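Local structure of DNA photolyase (Agrobacterium tumefaciens, 4U63) at residues H276-L281 with S291-E296; I269-V274 with W299-Y304. The protein probably repairs cyclobutane pyrimidine dimers in ultraviolet-damaged DNA with light, using FAD as cofactor and a methenyltetrahydrofolate antenna chromophore. All blocks are in the same frame, centred on the assembly; numbering follows the deposited sequence. Where two conformers were deposited one is given.

Contact 1: residues H276-L281 with S291-E296. With FAD (flavin-adenine dinucleotide), chain C; SO4 (sulfate ion), chain I; SO4 (sulfate ion), chain F; SO4 (sulfate ion), chain G.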
loop_
_atom_site.group_PDB
_atom_site.type_symbol
_atom_site.label_atom_id
_atom_site.label_comp_id
_atom_site.label_asym_id
_atom_site.label_seq_id
_atom_site.Cartn_x
_atom_site.Cartn_y
_atom_site.Cartn_z
ATOM N N HIS A 276 12.727 14.373 0.256
ATOM C CA HIS A 276 13.247 15.723 0.533
ATOM C C HIS A 276 13.159 16.074 2.024
ATOM O O HIS A 276 14.011 16.788 2.545
ATOM C CB HIS A 276 12.503 16.759 -0.318
ATOM C CG HIS A 276 13.087 18.130 -0.253
ATOM N ND1 HIS A 276 12.629 19.090 0.621
ATOM C CD2 HIS A 276 14.090 18.709 -0.952
ATOM C CE1 HIS A 276 13.324 20.202 0.458
ATOM N NE2 HIS A 276 14.220 19.996 -0.491
ATOM N N ALA A 277 12.146 15.543 2.706
ATOM C CA ALA A 277 11.997 15.746 4.149
ATOM C C ALA A 277 13.126 15.118 4.981
ATOM O O ALA A 277 13.286 15.467 6.150
ATOM C CB ALA A 277 10.654 15.201 4.611
ATOM N N THR A 278 13.889 14.189 4.390
ATOM C CA THR A 278 15.030 13.560 5.067
ATOM C C THR A 278 16.344 14.299 4.829
ATOM O O THR A 278 17.375 13.898 5.355
ATOM C CB THR A 278 15.219 12.094 4.639
ATOM O OG1 THR A 278 15.659 12.025 3.275
ATOM C CG2 THR A 278 13.943 11.315 4.842
ATOM N N LYS A 279 16.298 15.367 4.040
ATOM C CA LYS A 279 17.476 16.167 3.760
ATOM C C LYS A 279 17.690 17.193 4.854
ATOM O O LYS A 279 16.740 17.662 5.468
ATOM C CB LYS A 279 17.333 16.877 2.411
ATOM C CG LYS A 279 17.339 15.935 1.216
ATOM C CD LYS A 279 17.131 16.680 -0.097
ATOM C CE LYS A 279 18.262 17.646 -0.422
ATOM N NZ LYS A 279 19.577 16.955 -0.520
ATOM N N GLY A 280 18.952 17.524 5.097
ATOM C CA GLY A 280 19.324 18.610 5.995
ATOM C C GLY A 280 19.110 18.352 7.471
ATOM O O GLY A 280 18.851 19.288 8.225
ATOM N N LEU A 281 19.236 17.094 7.891
ATOM C CA LEU A 281 18.925 16.697 9.267
ATOM C C LEU A 281 20.143 16.272 10.093
ATOM O O LEU A 281 19.983 15.767 11.208
ATOM C CB LEU A 281 17.909 15.544 9.245
ATOM C CG LEU A 281 16.566 15.802 8.559
ATOM C CD1 LEU A 281 15.727 14.542 8.614
ATOM C CD2 LEU A 281 15.822 16.964 9.201
ATOM N N SER A 291 19.518 6.662 5.699
ATOM C CA SER A 291 19.824 5.727 4.614
ATOM C C SER A 291 18.854 4.551 4.623
ATOM O O SER A 291 18.307 4.190 3.586
ATOM C CB SER A 291 21.256 5.220 4.722
ATOM O OG SER A 291 21.559 4.353 3.645
ATOM N N ARG A 292 18.633 3.971 5.797
ATOM C CA ARG A 292 17.699 2.833 5.930
ATOM C C ARG A 292 16.263 3.196 5.545
ATOM O O ARG A 292 15.591 2.444 4.834
ATOM C CB ARG A 292 17.717 2.254 7.350
ATOM C CG ARG A 292 16.898 0.961 7.510
ATOM C CD ARG A 292 17.382 -0.138 6.552
ATOM N NE ARG A 292 18.782 -0.472 6.820
ATOM C CZ ARG A 292 19.499 -1.397 6.170
ATOM N NH1 ARG A 292 18.968 -2.108 5.179
ATOM N NH2 ARG A 292 20.767 -1.607 6.522
ATOM N N PHE A 293 15.796 4.347 6.000
ATOM C CA PHE A 293 14.454 4.809 5.636
ATOM C C PHE A 293 14.340 5.028 4.115
ATOM O O PHE A 293 13.362 4.615 3.489
ATOM C CB PHE A 293 14.100 6.084 6.408
ATOM C CG PHE A 293 12.727 6.590 6.115
ATOM C CD1 PHE A 293 11.616 5.810 6.416
ATOM C CD2 PHE A 293 12.539 7.830 5.521
ATOM C CE1 PHE A 293 10.346 6.259 6.141
ATOM C CE2 PHE A 293 11.265 8.289 5.245
ATOM C CZ PHE A 293 10.165 7.500 5.555
ATOM N N ARG A 294 15.345 5.673 3.535
ATOM C CA ARG A 294 15.397 5.856 2.073
ATOM C C ARG A 294 15.368 4.520 1.333
ATOM O O ARG A 294 14.673 4.387 0.321
ATOM C CB ARG A 294 16.624 6.667 1.679
ATOM C CG ARG A 294 16.479 8.138 1.986
ATOM C CD ARG A 294 17.789 8.875 1.820
ATOM N NE ARG A 294 17.638 10.301 2.083
ATOM C CZ ARG A 294 18.592 11.216 1.909
ATOM N NH1 ARG A 294 19.792 10.878 1.443
ATOM N NH2 ARG A 294 18.340 12.491 2.189
ATOM N N LYS A 295 16.098 3.525 1.834
ATOM C CA LYS A 295 16.053 2.182 1.222
ATOM C C LYS A 295 14.629 1.633 1.175
ATOM O O LYS A 295 14.240 1.037 0.186
ATOM C CB LYS A 295 16.965 1.194 1.942
ATOM C CG LYS A 295 18.433 1.372 1.586
ATOM C CD LYS A 295 19.317 0.350 2.288
ATOM C CE LYS A 295 20.758 0.494 1.844
ATOM N NZ LYS A 295 21.656 -0.371 2.644
ATOM N N GLU A 296 13.851 1.853 2.238
ATOM C CA GLU A 296 12.479 1.348 2.281
ATOM C C GLU A 296 11.584 2.041 1.251
ATOM O O GLU A 296 10.772 1.387 0.588
ATOM C CB GLU A 296 11.900 1.444 3.691
ATOM C CG GLU A 296 12.676 0.635 4.726
ATOM C CD GLU A 296 12.962 -0.787 4.298
ATOM O OE1 GLU A 296 12.023 -1.478 3.830
ATOM O OE2 GLU A 296 14.119 -1.210 4.435
HETATM P PA FAD C . 8.253 2.267 6.854
HETATM O O1A FAD C . 9.184 1.298 7.508
HETATM O O2A FAD C . 8.029 3.595 7.496
HETATM O O5B FAD C . 8.748 2.411 5.334
HETATM C C5B FAD C . 8.492 3.586 4.556
HETATM C C4B FAD C . 7.805 3.255 3.239
HETATM O O4B FAD C . 8.609 2.391 2.438
HETATM C C3B FAD C . 6.489 2.531 3.409
HETATM O O3B FAD C . 5.419 3.427 3.749
HETATM C C2B FAD C . 6.330 1.860 2.061
HETATM O O2B FAD C . 5.801 2.759 1.084
HETATM C C1B FAD C . 7.751 1.513 1.693
HETATM N N9A FAD C . 8.140 0.126 2.034
HETATM C C8A FAD C . 8.708 -0.277 3.184
HETATM N N7A FAD C . 8.969 -1.600 3.163
HETATM C C5A FAD C . 8.577 -2.068 1.958
HETATM C C6A FAD C . 8.568 -3.379 1.303
HETATM N N6A FAD C . 9.051 -4.461 1.945
HETATM N N1A FAD C . 8.059 -3.441 0.052
HETATM C C2A FAD C . 7.567 -2.351 -0.581
HETATM N N3A FAD C . 7.552 -1.120 -0.027
HETATM C C4A FAD C . 8.032 -0.930 1.218
HETATM N N1 FAD C . 3.504 -2.395 1.386
HETATM C C2 FAD C . 2.566 -1.611 0.810
HETATM O O2 FAD C . 2.811 -0.385 0.736
HETATM N N3 FAD C . 1.405 -2.118 0.324
HETATM C C4 FAD C . 1.117 -3.444 0.384
HETATM O O4 FAD C . 0.045 -3.912 -0.082
HETATM C C4X FAD C . 2.094 -4.356 1.011
HETATM N N5 FAD C . 1.887 -5.699 1.144
HETATM C C5X FAD C . 2.834 -6.502 1.709
HETATM C C6 FAD C . 2.639 -7.873 1.819
HETATM C C7 FAD C . 3.597 -8.703 2.408
HETATM C C7M FAD C . 3.365 -10.193 2.519
HETATM C C8 FAD C . 4.850 -8.119 2.936
HETATM C C8M FAD C . 5.925 -8.968 3.578
HETATM C C9 FAD C . 5.048 -6.767 2.833
HETATM C C9A FAD C . 4.107 -5.920 2.243
HETATM N N10 FAD C . 4.320 -4.513 2.146
HETATM C C10 FAD C . 3.335 -3.724 1.529
HETATM C "C1'" FAD C . 5.568 -3.877 2.585
HETATM C "C2'" FAD C . 5.691 -3.337 3.993
HETATM O "O2'" FAD C . 5.362 -4.372 4.927
HETATM C "C3'" FAD C . 4.841 -2.101 4.211
HETATM O "O3'" FAD C . 5.133 -1.105 3.235
HETATM C "C4'" FAD C . 5.117 -1.551 5.610
HETATM O "O4'" FAD C . 4.614 -2.468 6.579
HETATM C "C5'" FAD C . 4.441 -0.203 5.765
HETATM O "O5'" FAD C . 4.660 0.359 7.067
HETATM P P FAD C . 5.379 1.792 7.175
HETATM O O1P FAD C . 5.411 2.182 8.612
HETATM O O2P FAD C . 4.725 2.776 6.246
HETATM O O3P FAD C . 6.858 1.462 6.642
HETATM S S SO4 I . 21.354 15.227 2.383
HETATM O O1 SO4 I . 21.079 16.147 3.506
HETATM O O2 SO4 I . 21.221 15.957 1.109
HETATM O O3 SO4 I . 20.396 14.106 2.399
HETATM O O4 SO4 I . 22.727 14.699 2.491
HETATM S S SO4 F . 22.050 -4.025 4.194
HETATM O O1 SO4 F . 21.107 -5.155 4.327
HETATM O O2 SO4 F . 21.393 -2.912 3.481
HETATM O O3 SO4 F . 23.242 -4.457 3.440
HETATM O O4 SO4 F . 22.467 -3.578 5.536
HETATM S S SO4 G . 24.417 -0.576 0.111
HETATM O O1 SO4 G . 24.508 -0.058 -1.272
HETATM O O2 SO4 G . 24.236 0.551 1.059
HETATM O O3 SO4 G . 23.266 -1.497 0.214
HETATM O O4 SO4 G . 25.667 -1.306 0.427
#

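Contact 2: residues I269-V274 with W299-Y304. With FAD (flavin-adenine dinucleotide), chain C.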
loop_
_atom_site.group_PDB
_atom_site.type_symbol
_atom_site.label_atom_id
_atom_site.label_comp_id
_atom_site.label_asym_id
_atom_site.label_seq_id
_atom_site.Cartn_x
_atom_site.Cartn_y
_atom_site.Cartn_z
ATOM N N ILE A 269 0.636 11.835 -0.549
ATOM C CA ILE A 269 1.952 12.455 -0.432
ATOM C C ILE A 269 2.835 11.794 -1.491
ATOM O O ILE A 269 2.683 10.608 -1.764
ATOM C CB ILE A 269 2.526 12.304 1.002
ATOM C CG1 ILE A 269 3.792 13.148 1.170
ATOM C CG2 ILE A 269 2.785 10.838 1.362
ATOM C CD1 ILE A 269 4.144 13.407 2.611
ATOM N N SER A 270 3.729 12.561 -2.102
ATOM C CA SER A 270 4.640 12.017 -3.108
ATOM C C SER A 270 5.904 11.437 -2.466
ATOM O O SER A 270 6.336 11.916 -1.423
ATOM C CB SER A 270 5.043 13.106 -4.092
ATOM O OG SER A 270 5.982 14.006 -3.532
ATOM N N PRO A 271 6.523 10.421 -3.103
ATOM C CA PRO A 271 7.774 9.918 -2.541
ATOM C C PRO A 271 8.889 10.982 -2.586
ATOM O O PRO A 271 9.777 10.953 -1.747
ATOM C CB PRO A 271 8.095 8.705 -3.430
ATOM C CG PRO A 271 7.383 8.998 -4.713
ATOM C CD PRO A 271 6.100 9.621 -4.265
ATOM N N ALA A 272 8.828 11.920 -3.537
ATOM C CA ALA A 272 9.826 13.007 -3.582
ATOM C C ALA A 272 9.712 13.898 -2.357
ATOM O O ALA A 272 10.725 14.327 -1.834
ATOM C CB ALA A 272 9.695 13.839 -4.848
ATOM N N ALA A 273 8.482 14.170 -1.910
ATOM C CA ALA A 273 8.271 14.973 -0.689
ATOM C C ALA A 273 8.831 14.256 0.540
ATOM O O ALA A 273 9.499 14.862 1.367
ATOM C CB ALA A 273 6.797 15.284 -0.490
ATOM N N VAL A 274 8.565 12.957 0.637
ATOM C CA VAL A 274 9.108 12.137 1.727
ATOM C C VAL A 274 10.648 12.157 1.706
ATOM O O VAL A 274 11.291 12.405 2.727
ATOM C CB VAL A 274 8.586 10.690 1.664
ATOM C CG1 VAL A 274 9.221 9.833 2.754
ATOM C CG2 VAL A 274 7.071 10.658 1.784
ATOM N N TRP A 299 12.419 0.360 -1.853
ATOM C CA TRP A 299 11.740 -0.951 -1.991
ATOM C C TRP A 299 10.370 -0.797 -2.676
ATOM O O TRP A 299 10.003 -1.617 -3.502
ATOM C CB TRP A 299 11.598 -1.702 -0.663
ATOM C CG TRP A 299 12.821 -2.489 -0.301
ATOM C CD1 TRP A 299 13.790 -2.133 0.577
ATOM C CD2 TRP A 299 13.220 -3.765 -0.841
ATOM N NE1 TRP A 299 14.757 -3.102 0.644
ATOM C CE2 TRP A 299 14.438 -4.112 -0.224
ATOM C CE3 TRP A 299 12.660 -4.648 -1.777
ATOM C CZ2 TRP A 299 15.109 -5.301 -0.505
ATOM C CZ3 TRP A 299 13.344 -5.836 -2.064
ATOM C CH2 TRP A 299 14.552 -6.147 -1.427
ATOM N N ARG A 300 9.635 0.261 -2.346
ATOM C CA ARG A 300 8.380 0.566 -3.060
ATOM C C ARG A 300 8.646 0.778 -4.560
ATOM O O ARG A 300 7.963 0.197 -5.415
ATOM C CB ARG A 300 7.664 1.774 -2.429
ATOM C CG ARG A 300 6.459 2.293 -3.210
ATOM C CD ARG A 300 5.707 3.364 -2.425
ATOM N NE ARG A 300 4.628 3.972 -3.210
ATOM C CZ ARG A 300 4.764 4.974 -4.079
ATOM N NH1 ARG A 300 5.953 5.552 -4.305
ATOM N NH2 ARG A 300 3.697 5.422 -4.729
ATOM N N GLU A 301 9.664 1.586 -4.865
ATOM C CA GLU A 301 10.087 1.811 -6.256
ATOM C C GLU A 301 10.384 0.503 -6.966
ATOM O O GLU A 301 9.947 0.277 -8.105
ATOM C CB GLU A 301 11.334 2.692 -6.301
ATOM C CG GLU A 301 11.133 4.095 -5.743
ATOM C CD GLU A 301 10.285 4.972 -6.638
ATOM O OE1 GLU A 301 10.440 4.925 -7.892
ATOM O OE2 GLU A 301 9.461 5.729 -6.082
ATOM N N PHE A 302 11.144 -0.358 -6.289
ATOM C CA PHE A 302 11.565 -1.616 -6.874
ATOM C C PHE A 302 10.365 -2.517 -7.161
ATOM O O PHE A 302 10.318 -3.176 -8.201
ATOM C CB PHE A 302 12.565 -2.305 -5.947
ATOM C CG PHE A 302 13.210 -3.524 -6.533
ATOM C CD1 PHE A 302 13.836 -3.477 -7.780
ATOM C CD2 PHE A 302 13.239 -4.734 -5.815
ATOM C CE1 PHE A 302 14.444 -4.612 -8.317
ATOM C CE2 PHE A 302 13.855 -5.857 -6.345
ATOM C CZ PHE A 302 14.458 -5.797 -7.603
ATOM N N CYS A 303 9.394 -2.546 -6.245
ATOM C CA CYS A 303 8.172 -3.332 -6.472
ATOM C C CYS A 303 7.450 -2.880 -7.747
ATOM O O CYS A 303 6.987 -3.718 -8.543
ATOM C CB CYS A 303 7.246 -3.259 -5.258
ATOM S SG CYS A 303 7.891 -4.120 -3.803
ATOM N N TYR A 304 7.362 -1.560 -7.950
ATOM C CA TYR A 304 6.763 -1.010 -9.171
ATOM C C TYR A 304 7.600 -1.333 -10.421
ATOM O O TYR A 304 7.045 -1.570 -11.492
ATOM C CB TYR A 304 6.496 0.496 -9.038
ATOM C CG TYR A 304 5.162 0.786 -8.395
ATOM C CD1 TYR A 304 4.013 0.892 -9.168
ATOM C CD2 TYR A 304 5.038 0.935 -7.017
ATOM C CE1 TYR A 304 2.784 1.141 -8.594
ATOM C CE2 TYR A 304 3.806 1.186 -6.439
ATOM C CZ TYR A 304 2.688 1.295 -7.236
ATOM O OH TYR A 304 1.459 1.537 -6.700
HETATM P PA FAD C . 8.253 2.267 6.854
HETATM O O1A FAD C . 9.184 1.298 7.508
HETATM O O2A FAD C . 8.029 3.595 7.496
HETATM O O5B FAD C . 8.748 2.411 5.334
HETATM C C5B FAD C . 8.492 3.586 4.556
HETATM C C4B FAD C . 7.805 3.255 3.239
HETATM O O4B FAD C . 8.609 2.391 2.438
HETATM C C3B FAD C . 6.489 2.531 3.409
HETATM O O3B FAD C . 5.419 3.427 3.749
HETATM C C2B FAD C . 6.330 1.860 2.061
HETATM O O2B FAD C . 5.801 2.759 1.084
HETATM C C1B FAD C . 7.751 1.513 1.693
HETATM N N9A FAD C . 8.140 0.126 2.034
HETATM C C8A FAD C . 8.708 -0.277 3.184
HETATM N N7A FAD C . 8.969 -1.600 3.163
HETATM C C5A FAD C . 8.577 -2.068 1.958
HETATM C C6A FAD C . 8.568 -3.379 1.303
HETATM N N6A FAD C . 9.051 -4.461 1.945
HETATM N N1A FAD C . 8.059 -3.441 0.052
HETATM C C2A FAD C . 7.567 -2.351 -0.581
HETATM N N3A FAD C . 7.552 -1.120 -0.027
HETATM C C4A FAD C . 8.032 -0.930 1.218
HETATM N N1 FAD C . 3.504 -2.395 1.386
HETATM C C2 FAD C . 2.566 -1.611 0.810
HETATM O O2 FAD C . 2.811 -0.385 0.736
HETATM N N3 FAD C . 1.405 -2.118 0.324
HETATM C C4 FAD C . 1.117 -3.444 0.384
HETATM O O4 FAD C . 0.045 -3.912 -0.082
HETATM C C4X FAD C . 2.094 -4.356 1.011
HETATM N N5 FAD C . 1.887 -5.699 1.144
HETATM C C5X FAD C . 2.834 -6.502 1.709
HETATM C C6 FAD C . 2.639 -7.873 1.819
HETATM C C7 FAD C . 3.597 -8.703 2.408
HETATM C C7M FAD C . 3.365 -10.193 2.519
HETATM C C8 FAD C . 4.850 -8.119 2.936
HETATM C C8M FAD C . 5.925 -8.968 3.578
HETATM C C9 FAD C . 5.048 -6.767 2.833
HETATM C C9A FAD C . 4.107 -5.920 2.243
HETATM N N10 FAD C . 4.320 -4.513 2.146
HETATM C C10 FAD C . 3.335 -3.724 1.529
HETATM C "C1'" FAD C . 5.568 -3.877 2.585
HETATM C "C2'" FAD C . 5.691 -3.337 3.993
HETATM O "O2'" FAD C . 5.362 -4.372 4.927
HETATM C "C3'" FAD C . 4.841 -2.101 4.211
HETATM O "O3'" FAD C . 5.133 -1.105 3.235
HETATM C "C4'" FAD C . 5.117 -1.551 5.610
HETATM O "O4'" FAD C . 4.614 -2.468 6.579
HETATM C "C5'" FAD C . 4.441 -0.203 5.765
HETATM O "O5'" FAD C . 4.660 0.359 7.067
HETATM P P FAD C . 5.379 1.792 7.175
HETATM O O1P FAD C . 5.411 2.182 8.612
HETATM O O2P FAD C . 4.725 2.776 6.246
HETATM O O3P FAD C . 6.858 1.462 6.642
#

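Contact 1: residues H276-L281 with S291-E296
Arg294 reaches out from helix 287-309 and takes hold of the Thr278 hydroxyl side-on, with two nitrogens on one oxygen. Arg294 NE and NH2 each lie 2.9 Å from Thr278 OG1, and the oxygen sits in the guanidinium plane; the N-H directions are bent to 149° and 143°, as a shared acceptor requires. The arginine chain runs extended from CG to NE, which gives it the length to cross to the loop. The first torsion of Thr278 (chi1 69°) turns OG1 to the arginine and leaves CG2 for the Phe293 ring. Threonine suits the place with a hydroxyl for the arginine, bonded also to the Trp275 carbonyl, and a methyl for the interior. That methyl, Thr278 CG2, meets the edge of the buried ring, 3.8 Å from Phe293 CD2. The ring in turn packs against the cofactor, where Phe293 CE1 lies 3.6 Å from FAD C5B.

The outer side is looser and ionic. Lys279 CG only brushes Arg294 NH2, at 3.7 Å, while a sulfate, probably from the crystallisation liquor, bridges the two cations: its O3 accepts from Arg294 NH2 at 2.6 Å, its O2 from Lys279 NZ, and its O1 from the backbone N of Gly280. Lys279 also forms a salt bridge with Glu180. The type I beta turn His276-Lys279 is thus tied to a helix that lines the FAD pocket of the photolyase fold.

Contact 2: residues I269-V274 with W299-Y304
The Arg300 guanidinium meets the ring of Pro271 obliquely, its NH1 lying 3.8 Å from Pro271 CG, and the two side chains cross at about a right angle. At the edge of another flat group, the Tyr304 ring, lies the Arg300 carbonyl oxygen, in the ring plane. The carboxylate of Glu301 completes the cluster, with OE2 4.1 Å from Pro271 CG. The ion pair between Arg300 NH1 and Glu301 OE2 is long, 3.9 Å, and both groups have other partners: Arg300 NH1 donates to the Gln149 carbonyl, while Glu301 bonds to His152 and to the backbone N of Leu151.

Arg300 has CG anti to its backbone N (chi1 172°) and an extended chain, which carries the guanidinium to the proline while the aliphatic part passes the cofactor, with Arg300 CD 3.6 Å from FAD O2B. Proline suits the first turn of helix 271-276, where it has no N-H to offer and its compact ring gives the arginine a hydrocarbon surface. Just before it, Ser270 is the N-cap: its OG accepts from Ala273 N at 3.0 Å. About one turn beyond Arg300 on the same helix, Cys303 SG lies 3.7 Å from FAD C2A.

The two segments meet here through van der Waals contact alone, while Gln149, Leu151 and His152 supply hydrogen-bond partners to the buried Arg300 and Glu301, which probably offsets part of the cost of burying charge.

From the N terminus, the chain enters contact 2 at 269-274, where helix 271-276 starts, and passes into the turn of 276-281, the first half of contact 1. A short connection leads to helix 287-309, whose earlier turns, 291-296, close contact 1 over a gap of nine residues. About a turn further on, 299-304 closes contact 2 around a gap of 24 residues, so contact 1 is nested within contact 2. Their centres lie about 12 Å apart, and Phe293 CE2 packs on Val274 CG1 at 3.6 Å. Together they hold helix 271-276 and its following loop along helix 287-309, which touches FAD in both contacts.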